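Local coordinates for protein-tyrosine-phosphatase (Shewanella sp., PDB 2Z72), which catalyses the removal of phosphate from phosphotyrosine in proteins at low temperature, probably using a pair of zinc ions in a calcineurin-like phosphoesterase fold, at residues D114-D117 with Q121-E124; Y83-T88 with S305-G310; M153-D158 with Q189-K194; G10-T15 with Q164-A169. All coordinates share one frame; numbering follows the deposited sequence.

Contact 1: D114-D117 with Q121-E124; sequences DIFD and QVNE. With ZN (zinc ion), chain B; ZN (zinc ion), chain C.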
loop_
_atom_site.group_PDB
_atom_site.type_symbol
_atom_site.label_atom_id
_atom_site.label_comp_id
_atom_site.label_asym_id
_atom_site.label_seq_id
_atom_site.Cartn_x
_atom_site.Cartn_y
_atom_site.Cartn_z
ATOM N N ASP A 114 -2.460 1.538 3.019
ATOM C CA ASP A 114 -3.073 1.001 4.252
ATOM C C ASP A 114 -2.853 -0.467 4.454
ATOM O O ASP A 114 -3.739 -1.260 4.766
ATOM C CB ASP A 114 -4.553 1.382 4.364
ATOM C CG ASP A 114 -4.783 2.764 4.921
ATOM O OD1 ASP A 114 -6.036 3.037 5.236
ATOM O OD2 ASP A 114 -3.849 3.563 5.029
ATOM N N ILE A 115 -1.550 -0.853 4.377
ATOM C CA ILE A 115 -1.074 -2.105 4.939
ATOM C C ILE A 115 -1.139 -2.088 6.453
ATOM O O ILE A 115 -1.557 -3.041 7.101
ATOM C CB ILE A 115 0.362 -2.413 4.489
ATOM C CG1 ILE A 115 0.395 -2.778 3.006
ATOM C CG2 ILE A 115 0.970 -3.498 5.370
ATOM C CD1 ILE A 115 1.767 -2.939 2.411
ATOM N N PHE A 116 -0.677 -0.985 7.049
ATOM C CA PHE A 116 -0.616 -0.877 8.511
ATOM C C PHE A 116 -2.008 -0.776 9.155
ATOM O O PHE A 116 -2.970 -0.322 8.555
ATOM C CB PHE A 116 0.155 0.345 8.919
ATOM C CG PHE A 116 1.647 0.250 8.729
ATOM C CD1 PHE A 116 2.272 0.715 7.581
ATOM C CD2 PHE A 116 2.423 -0.308 9.721
ATOM C CE1 PHE A 116 3.629 0.621 7.453
ATOM C CE2 PHE A 116 3.768 -0.398 9.575
ATOM C CZ PHE A 116 4.387 0.075 8.467
ATOM N N ASP A 117 -2.006 -1.192 10.414
ATOM C CA ASP A 117 -2.989 -0.926 11.463
ATOM C C ASP A 117 -4.204 -1.832 11.372
ATOM O O ASP A 117 -4.512 -2.450 10.355
ATOM C CB ASP A 117 -3.371 0.563 11.457
ATOM C CG ASP A 117 -2.275 1.478 11.943
ATOM O OD1 ASP A 117 -2.451 2.726 11.787
ATOM O OD2 ASP A 117 -1.271 0.974 12.504
ATOM N N GLN A 121 -1.309 -9.122 11.450
ATOM C CA GLN A 121 -0.298 -9.718 10.590
ATOM C C GLN A 121 0.369 -8.661 9.746
ATOM O O GLN A 121 0.692 -8.851 8.555
ATOM C CB GLN A 121 -0.874 -10.805 9.666
ATOM C CG GLN A 121 -1.681 -11.905 10.359
ATOM C CD GLN A 121 -2.217 -12.923 9.356
ATOM O OE1 GLN A 121 -3.146 -12.621 8.624
ATOM N NE2 GLN A 121 -1.556 -14.061 9.313
ATOM N N VAL A 122 0.694 -7.517 10.371
ATOM C CA VAL A 122 1.294 -6.395 9.616
ATOM C C VAL A 122 2.604 -6.758 9.014
ATOM O O VAL A 122 2.873 -6.464 7.834
ATOM C CB VAL A 122 1.343 -5.142 10.486
ATOM C CG1 VAL A 122 2.106 -4.026 9.788
ATOM C CG2 VAL A 122 -0.043 -4.657 10.890
ATOM N N ASN A 123 3.549 -7.330 9.765
ATOM C CA ASN A 123 4.835 -7.644 9.205
ATOM C C ASN A 123 4.777 -8.726 8.162
ATOM O O ASN A 123 5.599 -8.708 7.216
ATOM C CB ASN A 123 5.855 -7.948 10.296
ATOM C CG ASN A 123 6.224 -6.694 11.053
ATOM O OD1 ASN A 123 6.598 -5.693 10.451
ATOM N ND2 ASN A 123 6.117 -6.719 12.396
ATOM N N GLU A 124 3.885 -9.681 8.271
ATOM C CA GLU A 124 3.667 -10.677 7.241
ATOM C C GLU A 124 3.293 -9.971 5.935
ATOM O O GLU A 124 3.812 -10.319 4.887
ATOM C CB GLU A 124 2.601 -11.678 7.645
ATOM C CG GLU A 124 3.005 -12.588 8.821
ATOM C CD GLU A 124 3.056 -11.985 10.182
ATOM O OE1 GLU A 124 2.565 -10.876 10.454
ATOM O OE2 GLU A 124 3.672 -12.685 11.063
HETATM ZN ZN ZN B . -7.847 1.855 5.396
HETATM ZN ZN ZN C . -7.175 4.956 4.739
HETATM O O HOH W 1 -9.782 0.996 5.429
HETATM O O HOH W 2 -8.466 3.724 5.554
#
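Phe-116 and Val-122 carry this buried contact: ring atom CD2 of Phe-116 lies 3.7 Å from CG1 of Val-122, and the two side chains lie roughly perpendicular. The valine torsion explains the reach, since with CG1 anti to its own backbone N (chi1 173°) CG2 swings the other way and sits 4.0 Å from the peptide N of Asp-117. Ile-115 adds a looser touch, its CG2 lying 4.3 Å from the carbonyl O of Val-122. Val-122 opens helix 122-138, with Gln-121 as its N-cap, so the first turn of that helix is packed against the loop leaving strand 108-111. In the calcineurin-like phosphoesterase fold this loop supplies a metal-bridging aspartate, here Asp-114, which binds both zinc ions through a single oxygen: OD1 is 2.2 Å from the zinc of chain B and 2.3 Å from that of chain C. Water 2 spans the same metals, 2.0 Å from each. Asp-78, His-80 and water 1 complete the first site; Asn-149, His-207 and His-286 complete the second. Farther out, Asp-114 OD2 accepts a hydrogen bond from His-150 N, whose ND1 bonds to OD1 of Asp-117, and Phe-116 O pairs with ND1 of the zinc ligand His-80.

Contact 2: Y83-T88 with S305-G310; sequences YDVLLT and SSIKVG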
loop_
_atom_site.group_PDB
_atom_site.type_symbol
_atom_site.label_atom_id
_atom_site.label_comp_id
_atom_site.label_asym_id
_atom_site.label_seq_id
_atom_site.Cartn_x
_atom_site.Cartn_y
_atom_site.Cartn_z
ATOM N N TYR A 83 -2.969 -10.595 6.418
ATOM C CA TYR A 83 -2.144 -11.363 5.512
ATOM C C TYR A 83 -2.851 -12.563 4.927
ATOM O O TYR A 83 -2.829 -12.818 3.708
ATOM C CB TYR A 83 -0.850 -11.808 6.200
ATOM C CG TYR A 83 -0.008 -12.752 5.376
ATOM C CD1 TYR A 83 0.149 -14.068 5.691
ATOM C CD2 TYR A 83 0.655 -12.255 4.247
ATOM C CE1 TYR A 83 0.929 -14.927 4.953
ATOM C CE2 TYR A 83 1.446 -13.121 3.486
ATOM C CZ TYR A 83 1.576 -14.431 3.829
ATOM O OH TYR A 83 2.376 -15.235 3.024
ATOM N N ASP A 84 -3.544 -13.356 5.768
ATOM C CA ASP A 84 -4.190 -14.540 5.277
ATOM C C ASP A 84 -5.198 -14.196 4.209
ATOM O O ASP A 84 -5.308 -14.917 3.173
ATOM C CB ASP A 84 -4.893 -15.314 6.406
ATOM C CG ASP A 84 -3.980 -15.774 7.515
ATOM O OD1 ASP A 84 -2.772 -15.986 7.267
ATOM O OD2 ASP A 84 -4.507 -15.945 8.628
ATOM N N VAL A 85 -5.990 -13.151 4.403
ATOM C CA VAL A 85 -6.986 -12.763 3.403
ATOM C C VAL A 85 -6.308 -12.293 2.111
ATOM O O VAL A 85 -6.724 -12.715 1.012
ATOM C CB VAL A 85 -7.896 -11.655 3.950
ATOM C CG1 VAL A 85 -8.867 -11.130 2.902
ATOM C CG2 VAL A 85 -8.683 -12.162 5.168
ATOM N N LEU A 86 -5.282 -11.479 2.229
ATOM C CA LEU A 86 -4.547 -11.074 1.045
ATOM C C LEU A 86 -4.020 -12.231 0.246
ATOM O O LEU A 86 -4.131 -12.307 -0.992
ATOM C CB LEU A 86 -3.405 -10.148 1.475
ATOM C CG LEU A 86 -2.432 -9.720 0.391
ATOM C CD1 LEU A 86 -3.139 -8.892 -0.679
ATOM C CD2 LEU A 86 -1.242 -8.958 0.990
ATOM N N LEU A 87 -3.363 -13.192 0.932
ATOM C CA LEU A 87 -2.764 -14.301 0.254
ATOM C C LEU A 87 -3.825 -15.126 -0.444
ATOM O O LEU A 87 -3.669 -15.548 -1.609
ATOM C CB LEU A 87 -1.968 -15.168 1.220
ATOM C CG LEU A 87 -1.006 -16.165 0.609
ATOM C CD1 LEU A 87 0.249 -15.502 0.044
ATOM C CD2 LEU A 87 -0.586 -17.128 1.711
ATOM N N THR A 88 -4.925 -15.410 0.259
ATOM C CA THR A 88 -5.982 -16.197 -0.351
ATOM C C THR A 88 -6.546 -15.516 -1.615
ATOM O O THR A 88 -6.745 -16.143 -2.640
ATOM C CB THR A 88 -7.108 -16.428 0.664
ATOM O OG1 THR A 88 -6.565 -17.295 1.669
ATOM C CG2 THR A 88 -8.334 -17.087 0.046
ATOM N N SER A 305 -12.154 -3.173 -0.273
ATOM C CA SER A 305 -13.193 -4.175 -0.199
ATOM C C SER A 305 -13.363 -4.791 1.160
ATOM O O SER A 305 -13.834 -5.919 1.298
ATOM C CB SER A 305 -12.838 -5.236 -1.228
ATOM O OG SER A 305 -11.633 -5.760 -0.780
ATOM N N SER A 306 -12.940 -4.052 2.174
ATOM C CA SER A 306 -13.072 -4.484 3.567
ATOM C C SER A 306 -12.245 -5.709 3.922
ATOM O O SER A 306 -12.636 -6.472 4.816
ATOM C CB SER A 306 -14.548 -4.655 3.952
ATOM O OG SER A 306 -15.216 -3.382 3.862
ATOM N N ILE A 307 -11.080 -5.860 3.303
ATOM C CA ILE A 307 -10.126 -6.852 3.760
ATOM C C ILE A 307 -9.883 -6.676 5.268
ATOM O O ILE A 307 -9.601 -7.671 5.965
ATOM C CB ILE A 307 -8.825 -6.762 2.926
ATOM C CG1 ILE A 307 -9.071 -7.200 1.521
ATOM C CG2 ILE A 307 -7.700 -7.587 3.609
ATOM C CD1 ILE A 307 -7.916 -6.894 0.556
ATOM N N LYS A 308 -9.949 -5.458 5.792
ATOM C CA LYS A 308 -9.652 -5.181 7.179
ATOM C C LYS A 308 -10.506 -5.982 8.134
ATOM O O LYS A 308 -10.087 -6.177 9.257
ATOM C CB LYS A 308 -9.804 -3.686 7.499
ATOM C CG LYS A 308 -11.270 -3.209 7.486
ATOM C CD LYS A 308 -11.428 -1.743 7.580
ATOM C CE LYS A 308 -12.889 -1.328 7.646
ATOM N NZ LYS A 308 -13.065 0.127 7.749
ATOM N N VAL A 309 -11.688 -6.424 7.697
ATOM C CA VAL A 309 -12.595 -7.162 8.585
ATOM C C VAL A 309 -12.089 -8.571 8.773
ATOM O O VAL A 309 -12.481 -9.244 9.727
ATOM C CB VAL A 309 -14.015 -7.074 8.043
ATOM C CG1 VAL A 309 -15.037 -7.922 8.797
ATOM C CG2 VAL A 309 -14.490 -5.640 8.162
ATOM N N GLY A 310 -11.161 -9.051 7.933
ATOM C CA GLY A 310 -10.481 -10.315 8.194
ATOM C C GLY A 310 -11.132 -11.540 7.607
ATOM O O GLY A 310 -10.699 -12.659 7.906
#
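Val-85 of helix 83-92 spreads its two methyls over different parts of segment 305-310. Its chi1 of 175° sets CG1 anti to the backbone N and CG2 anti to the carbonyl carbon. CG1 consequently meets the branch methyl of Ile-307, CG2, at 3.8 Å, while CG2 of Val-85 rests 3.4 Å from the carbonyl O of Gly-310. Ile-307 is turned to match: at chi1 -68° its CG2 stands anti to its backbone N, and CG1, beside that N, lies 4.2 Å from Val-85 CG1. The two side chains run antiparallel, flank beside flank. With both methyls gone in an alanine here, Ile-307 CG2 is likely to face a gap and the Gly-310 carbonyl O to lose its apolar cover. The loop has its own internal bonds, with Gly-310 N donating to Ile-307 O at 2.9 Å; the positive phi of Gly-310, 91°, would press a side chain against the preceding carbonyl O. Outside the pair, Ser-306 OG bonds to Gln-289 O and Lys-308 NZ to Ser-288 OG. The contact thus joins the helix following strand 72-76 to a short 3-10 turn in the connection between strands 300-302 and 315-319, within the calcineurin-like phosphoesterase fold.

Contact 3: M153-D158 with Q189-K194; sequences MVLGGD and QWLRSK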
loop_
_atom_site.group_PDB
_atom_site.type_symbol
_atom_site.label_atom_id
_atom_site.label_comp_id
_atom_site.label_asym_id
_atom_site.label_seq_id
_atom_site.Cartn_x
_atom_site.Cartn_y
_atom_site.Cartn_z
ATOM N N MET A 153 0.577 7.915 9.134
ATOM C CA MET A 153 0.362 7.998 10.584
ATOM C C MET A 153 1.439 7.227 11.340
ATOM O O MET A 153 2.104 7.753 12.221
ATOM C CB MET A 153 -1.022 7.478 10.949
ATOM C CG MET A 153 -2.027 8.631 10.829
ATOM S SD MET A 153 -3.629 8.255 11.541
ATOM C CE MET A 153 -4.326 7.122 10.360
ATOM N N VAL A 154 1.669 5.958 10.973
ATOM C CA VAL A 154 2.651 5.137 11.656
ATOM C C VAL A 154 4.007 5.775 11.570
ATOM O O VAL A 154 4.724 5.910 12.577
ATOM C CB VAL A 154 2.653 3.698 11.129
ATOM C CG1 VAL A 154 3.872 2.950 11.573
ATOM C CG2 VAL A 154 1.348 2.998 11.598
ATOM N N LEU A 155 4.449 6.139 10.370
ATOM C CA LEU A 155 5.798 6.635 10.214
ATOM C C LEU A 155 5.954 7.950 10.999
ATOM O O LEU A 155 7.053 8.208 11.511
ATOM C CB LEU A 155 6.189 6.791 8.744
ATOM C CG LEU A 155 6.813 5.549 8.119
ATOM C CD1 LEU A 155 6.082 4.274 8.255
ATOM C CD2 LEU A 155 7.116 5.956 6.649
ATOM N N GLY A 156 4.885 8.721 11.105
ATOM C CA GLY A 156 4.922 9.984 11.808
ATOM C C GLY A 156 4.657 9.933 13.296
ATOM O O GLY A 156 4.740 11.005 13.929
ATOM N N GLY A 157 4.316 8.782 13.843
ATOM C CA GLY A 157 4.067 8.725 15.273
ATOM C C GLY A 157 2.643 8.852 15.725
ATOM O O GLY A 157 2.434 9.056 16.950
ATOM N N ASP A 158 1.682 8.707 14.825
ATOM C CA ASP A 158 0.263 8.645 15.207
ATOM C C ASP A 158 -0.100 7.188 15.277
ATOM O O ASP A 158 -0.313 6.518 14.240
ATOM C CB ASP A 158 -0.555 9.438 14.191
ATOM C CG ASP A 158 -2.018 9.425 14.486
ATOM O OD1 ASP A 158 -2.401 8.770 15.481
ATOM O OD2 ASP A 158 -2.778 10.066 13.756
ATOM N N GLN A 189 13.016 2.392 4.989
ATOM C CA GLN A 189 13.713 2.899 3.817
ATOM C C GLN A 189 12.908 2.570 2.561
ATOM O O GLN A 189 12.731 3.437 1.669
ATOM C CB GLN A 189 15.102 2.265 3.744
ATOM C CG GLN A 189 16.022 2.763 4.831
ATOM C CD GLN A 189 17.196 1.863 5.090
ATOM O OE1 GLN A 189 17.522 0.964 4.358
ATOM N NE2 GLN A 189 17.859 2.144 6.220
ATOM N N TRP A 190 12.422 1.351 2.468
ATOM C CA TRP A 190 11.583 0.922 1.358
ATOM C C TRP A 190 10.347 1.779 1.258
ATOM O O TRP A 190 10.009 2.328 0.170
ATOM C CB TRP A 190 11.250 -0.510 1.555
ATOM C CG TRP A 190 10.336 -1.204 0.614
ATOM C CD1 TRP A 190 10.437 -1.452 -0.715
ATOM C CD2 TRP A 190 9.113 -1.859 1.018
ATOM N NE1 TRP A 190 9.377 -2.181 -1.190
ATOM C CE2 TRP A 190 8.561 -2.436 -0.132
ATOM C CE3 TRP A 190 8.457 -1.981 2.220
ATOM C CZ2 TRP A 190 7.357 -3.155 -0.111
ATOM C CZ3 TRP A 190 7.271 -2.698 2.254
ATOM C CH2 TRP A 190 6.737 -3.270 1.109
ATOM N N LEU A 191 9.609 1.991 2.342
ATOM C CA LEU A 191 8.403 2.799 2.316
ATOM C C LEU A 191 8.703 4.226 1.920
ATOM O O LEU A 191 7.918 4.842 1.201
ATOM C CB LEU A 191 7.708 2.769 3.670
ATOM C CG LEU A 191 7.102 1.418 4.069
ATOM C CD1 LEU A 191 6.679 1.464 5.523
ATOM C CD2 LEU A 191 5.917 1.041 3.166
ATOM N N ARG A 192 9.814 4.807 2.382
ATOM C CA ARG A 192 10.171 6.184 2.083
ATOM C C ARG A 192 10.559 6.410 0.620
ATOM O O ARG A 192 10.713 7.541 0.214
ATOM C CB ARG A 192 11.246 6.664 3.045
ATOM C CG ARG A 192 10.658 7.006 4.426
ATOM C CD ARG A 192 11.762 7.191 5.449
ATOM N NE ARG A 192 11.253 7.536 6.755
ATOM C CZ ARG A 192 10.764 6.670 7.635
ATOM N NH1 ARG A 192 10.336 7.124 8.809
ATOM N NH2 ARG A 192 10.706 5.402 7.355
ATOM N N SER A 193 10.695 5.332 -0.162
ATOM C CA SER A 193 10.922 5.419 -1.582
ATOM C C SER A 193 9.622 5.500 -2.400
ATOM O O SER A 193 9.667 5.762 -3.591
ATOM C CB SER A 193 11.805 4.322 -2.120
ATOM O OG SER A 193 11.093 3.101 -2.186
ATOM N N LYS A 194 8.491 5.212 -1.749
ATOM C CA LYS A 194 7.246 5.012 -2.475
ATOM C C LYS A 194 6.541 6.305 -2.844
ATOM O O LYS A 194 6.725 7.355 -2.249
ATOM C CB LYS A 194 6.344 4.069 -1.654
ATOM C CG LYS A 194 6.945 2.688 -1.444
ATOM C CD LYS A 194 7.386 1.977 -2.717
ATOM C CE LYS A 194 7.961 0.610 -2.512
ATOM N NZ LYS A 194 8.479 0.076 -3.810
HETATM O O HOH W 3 9.187 6.462 11.418
#
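Two helices of the phosphoesterase domain, 149-156 and 186-192, meet near their C-terminal ends through Leu-155, which reaches both Leu-191 and Arg-192. Its CD1 methyl lies 4.0 Å from CD1 of Leu-191, an apolar touch between side chains set at a slant to each other. The other methyl, CD2, sits over one face of the Arg-192 guanidinium, 3.6 Å above the plane and displaced toward the rim; its nearest atom there is NH2 of Arg-192, at 3.7 Å. Arg-192 gets there because its chain is extended from CG to NE, carrying the flat group across to the leucine. Helix 149-156 ends in a Schellman motif, with Gly-157 at positive phi (96°) and Asp-158 N bonded to Met-153 O at 2.8 Å. Near this end Leu-155 O accepts a hydrogen bond from water 3 at 2.8 Å, and the same water accepts from NH1 of Arg-192 at 2.9 Å, in the guanidinium plane at its edge. The arginine is held from elsewhere as well: NH1 forms a salt bridge with Asp-233, and NH2 donates to the carbonyls of Tyr-181 and Gly-188. Near the C-terminal end of helix 186-192, Trp-190 O takes two donors, Ser-193 N and Ser-193 OG, the latter at 2.7 Å.

Contact 4: G10-T15 with Q164-A169; sequences GPYVIT and QRYDIA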
loop_
_atom_site.group_PDB
_atom_site.type_symbol
_atom_site.label_atom_id
_atom_site.label_comp_id
_atom_site.label_asym_id
_atom_site.label_seq_id
_atom_site.Cartn_x
_atom_site.Cartn_y
_atom_site.Cartn_z
ATOM N N GLY A 10 7.766 -10.242 13.575
ATOM C CA GLY A 10 8.989 -9.750 12.938
ATOM C C GLY A 10 9.260 -10.371 11.611
ATOM O O GLY A 10 8.405 -11.058 11.037
ATOM N N PRO A 11 10.456 -10.170 11.055
ATOM C CA PRO A 11 11.528 -9.428 11.678
ATOM C C PRO A 11 11.414 -7.925 11.491
ATOM O O PRO A 11 10.739 -7.435 10.575
ATOM C CB PRO A 11 12.727 -9.954 10.882
ATOM C CG PRO A 11 12.206 -10.231 9.502
ATOM C CD PRO A 11 10.814 -10.771 9.755
ATOM N N TYR A 12 12.067 -7.203 12.395
ATOM C CA TYR A 12 12.319 -5.779 12.284
ATOM C C TYR A 12 13.810 -5.651 11.933
ATOM O O TYR A 12 14.661 -6.024 12.723
ATOM C CB TYR A 12 12.013 -5.092 13.603
ATOM C CG TYR A 12 10.558 -5.206 14.009
ATOM C CD1 TYR A 12 10.078 -6.265 14.774
ATOM C CD2 TYR A 12 9.616 -4.265 13.587
ATOM C CE1 TYR A 12 8.745 -6.348 15.143
ATOM C CE2 TYR A 12 8.320 -4.364 13.941
ATOM C CZ TYR A 12 7.863 -5.407 14.696
ATOM O OH TYR A 12 6.518 -5.440 15.018
ATOM N N VAL A 13 14.108 -5.169 10.715
ATOM C CA VAL A 13 15.455 -5.169 10.194
ATOM C C VAL A 13 16.017 -3.760 10.162
ATOM O O VAL A 13 15.391 -2.839 9.675
ATOM C CB VAL A 13 15.497 -5.812 8.776
ATOM C CG1 VAL A 13 16.874 -5.668 8.170
ATOM C CG2 VAL A 13 15.058 -7.256 8.798
ATOM N N ILE A 14 17.215 -3.632 10.748
ATOM C CA ILE A 14 17.987 -2.374 10.716
ATOM C C ILE A 14 18.979 -2.489 9.595
ATOM O O ILE A 14 19.698 -3.492 9.521
ATOM C CB ILE A 14 18.778 -2.285 12.064
ATOM C CG1 ILE A 14 17.829 -2.359 13.244
ATOM C CG2 ILE A 14 19.727 -1.132 12.026
ATOM C CD1 ILE A 14 16.691 -1.413 13.236
ATOM N N THR A 15 19.056 -1.506 8.716
ATOM C CA THR A 15 19.975 -1.491 7.592
ATOM C C THR A 15 20.800 -0.227 7.595
ATOM O O THR A 15 20.292 0.834 7.284
ATOM C CB THR A 15 19.212 -1.625 6.257
ATOM O OG1 THR A 15 18.623 -2.936 6.250
ATOM C CG2 THR A 15 20.173 -1.552 5.090
ATOM N N GLN A 164 -2.830 -3.951 19.555
ATOM C CA GLN A 164 -2.214 -4.078 20.894
ATOM C C GLN A 164 -1.104 -5.006 20.965
ATOM O O GLN A 164 -0.153 -4.958 21.749
ATOM C CB GLN A 164 -3.345 -4.580 21.809
ATOM C CG GLN A 164 -2.946 -4.683 23.282
ATOM C CD GLN A 164 -4.137 -5.144 24.078
ATOM O OE1 GLN A 164 -4.679 -6.246 23.764
ATOM N NE2 GLN A 164 -4.573 -4.435 25.081
ATOM N N ARG A 165 -1.002 -6.021 20.180
ATOM C CA ARG A 165 -0.025 -7.111 20.100
ATOM C C ARG A 165 1.356 -6.523 19.868
ATOM O O ARG A 165 2.349 -7.144 20.267
ATOM C CB ARG A 165 -0.227 -8.247 19.100
ATOM C CG ARG A 165 0.014 -7.913 17.608
ATOM C CD ARG A 165 -0.467 -9.033 16.689
ATOM N NE ARG A 165 0.349 -10.212 16.959
ATOM C CZ ARG A 165 1.396 -10.633 16.291
ATOM N NH1 ARG A 165 1.799 -10.085 15.163
ATOM N NH2 ARG A 165 2.081 -11.686 16.776
ATOM N N TYR A 166 1.441 -5.373 19.205
ATOM C CA TYR A 166 2.733 -4.789 18.858
ATOM C C TYR A 166 3.376 -4.119 20.053
ATOM O O TYR A 166 4.525 -3.684 19.977
ATOM C CB TYR A 166 2.632 -3.859 17.616
ATOM C CG TYR A 166 2.233 -4.751 16.422
ATOM C CD1 TYR A 166 1.010 -4.640 15.789
ATOM C CD2 TYR A 166 3.118 -5.753 15.973
ATOM C CE1 TYR A 166 0.709 -5.479 14.728
ATOM C CE2 TYR A 166 2.781 -6.605 14.938
ATOM C CZ TYR A 166 1.564 -6.475 14.306
ATOM O OH TYR A 166 1.194 -7.318 13.307
ATOM N N ASP A 167 2.654 -4.097 21.174
ATOM C CA ASP A 167 3.333 -3.614 22.405
ATOM C C ASP A 167 4.462 -4.566 22.848
ATOM O O ASP A 167 5.359 -4.147 23.559
ATOM C CB ASP A 167 2.315 -3.451 23.566
ATOM C CG ASP A 167 1.309 -2.382 23.444
ATOM O OD1 ASP A 167 0.388 -2.275 24.295
ATOM O OD2 ASP A 167 1.406 -1.567 22.497
ATOM N N ILE A 168 4.383 -5.832 22.480
ATOM C CA ILE A 168 5.459 -6.751 22.791
ATOM C C ILE A 168 6.725 -6.299 22.089
ATOM O O ILE A 168 7.805 -6.101 22.675
ATOM C CB ILE A 168 5.087 -8.227 22.474
ATOM C CG1 ILE A 168 3.878 -8.752 23.250
ATOM C CG2 ILE A 168 6.312 -9.124 22.699
ATOM C CD1 ILE A 168 4.114 -8.723 24.745
ATOM N N ALA A 169 6.647 -6.054 20.769
ATOM C CA ALA A 169 7.815 -5.630 20.008
ATOM C C ALA A 169 8.330 -4.303 20.523
ATOM O O ALA A 169 9.555 -4.141 20.665
ATOM C CB ALA A 169 7.452 -5.539 18.538
#
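Tyr-12 meets Tyr-166 and Ala-169 with the hydroxyl end of its ring, and the contacts between the two segments are all van der Waals. Against Ala-169, the methyl CB lies 3.7 Å from ring atom CE1 of Tyr-12 and 3.6 Å from OH of the same tyrosine, so a small side chain on the helix receives the distal end of the aromatic group. Against Tyr-166, the hydroxyl of Tyr-12 approaches CD2 at 3.5 Å, and the two tyrosine side chains are turned about 90° to each other. The torsion of Tyr-12 (chi1 -63°) puts CG anti to the carbonyl carbon and directs the ring from the strand toward the helix.

Polar bonds fix both hydroxyls from outside the two segments. Tyr-12 OH is hydrogen-bonded to OD1 of Asp-9 on the same strand, and Tyr-166 OH to the backbone N of Val-122 at the start of helix 122-138. Within 164-169, CG of Arg-165 covers one face of the Tyr-166 ring, 3.7 Å above its centre, while NH2 of Arg-165 makes a salt bridge to Glu-7. A leucine in place of Tyr-12 lacks the hydroxyl, which would probably leave Asp-9 OD1 short of a partner and open a gap beside the Ala-169 methyl.

Backbone pairing places Tyr-12 in its sheet, bonded to Tyr-24 of strand 22-27. The contact therefore lays an outermost strand, 8-14, of the three-stranded antiparallel sheet near the N-terminus against the first turn of helix 166-172, joining this small sheet to the calcineurin-like phosphoesterase domain.

Contact 1 is the hub: it holds the zinc-bridging aspartate and touches each of the others. Toward contact 2, with centres 11 Å apart, Gln-121 OE1 probably accepts a hydrogen bond from Asp-84 N at 3.0 Å. Toward contact 3, centres 12 Å apart, Phe-116 CE1 packs 3.7 Å from Leu-191 CD1. Toward contact 4, Asn-123 ND2 lies 2.9 Å from Tyr-12 OH, a probable hydrogen bond. Contacts 3 and 4 meet through Gln-189 NE2 and Thr-15 O, whereas contacts 2 and 3 do not touch, their nearest atoms about 10 Å apart. The side chains of Ile-307 and Leu-155 lie about 9 and 14 Å from a zinc ion, respectively.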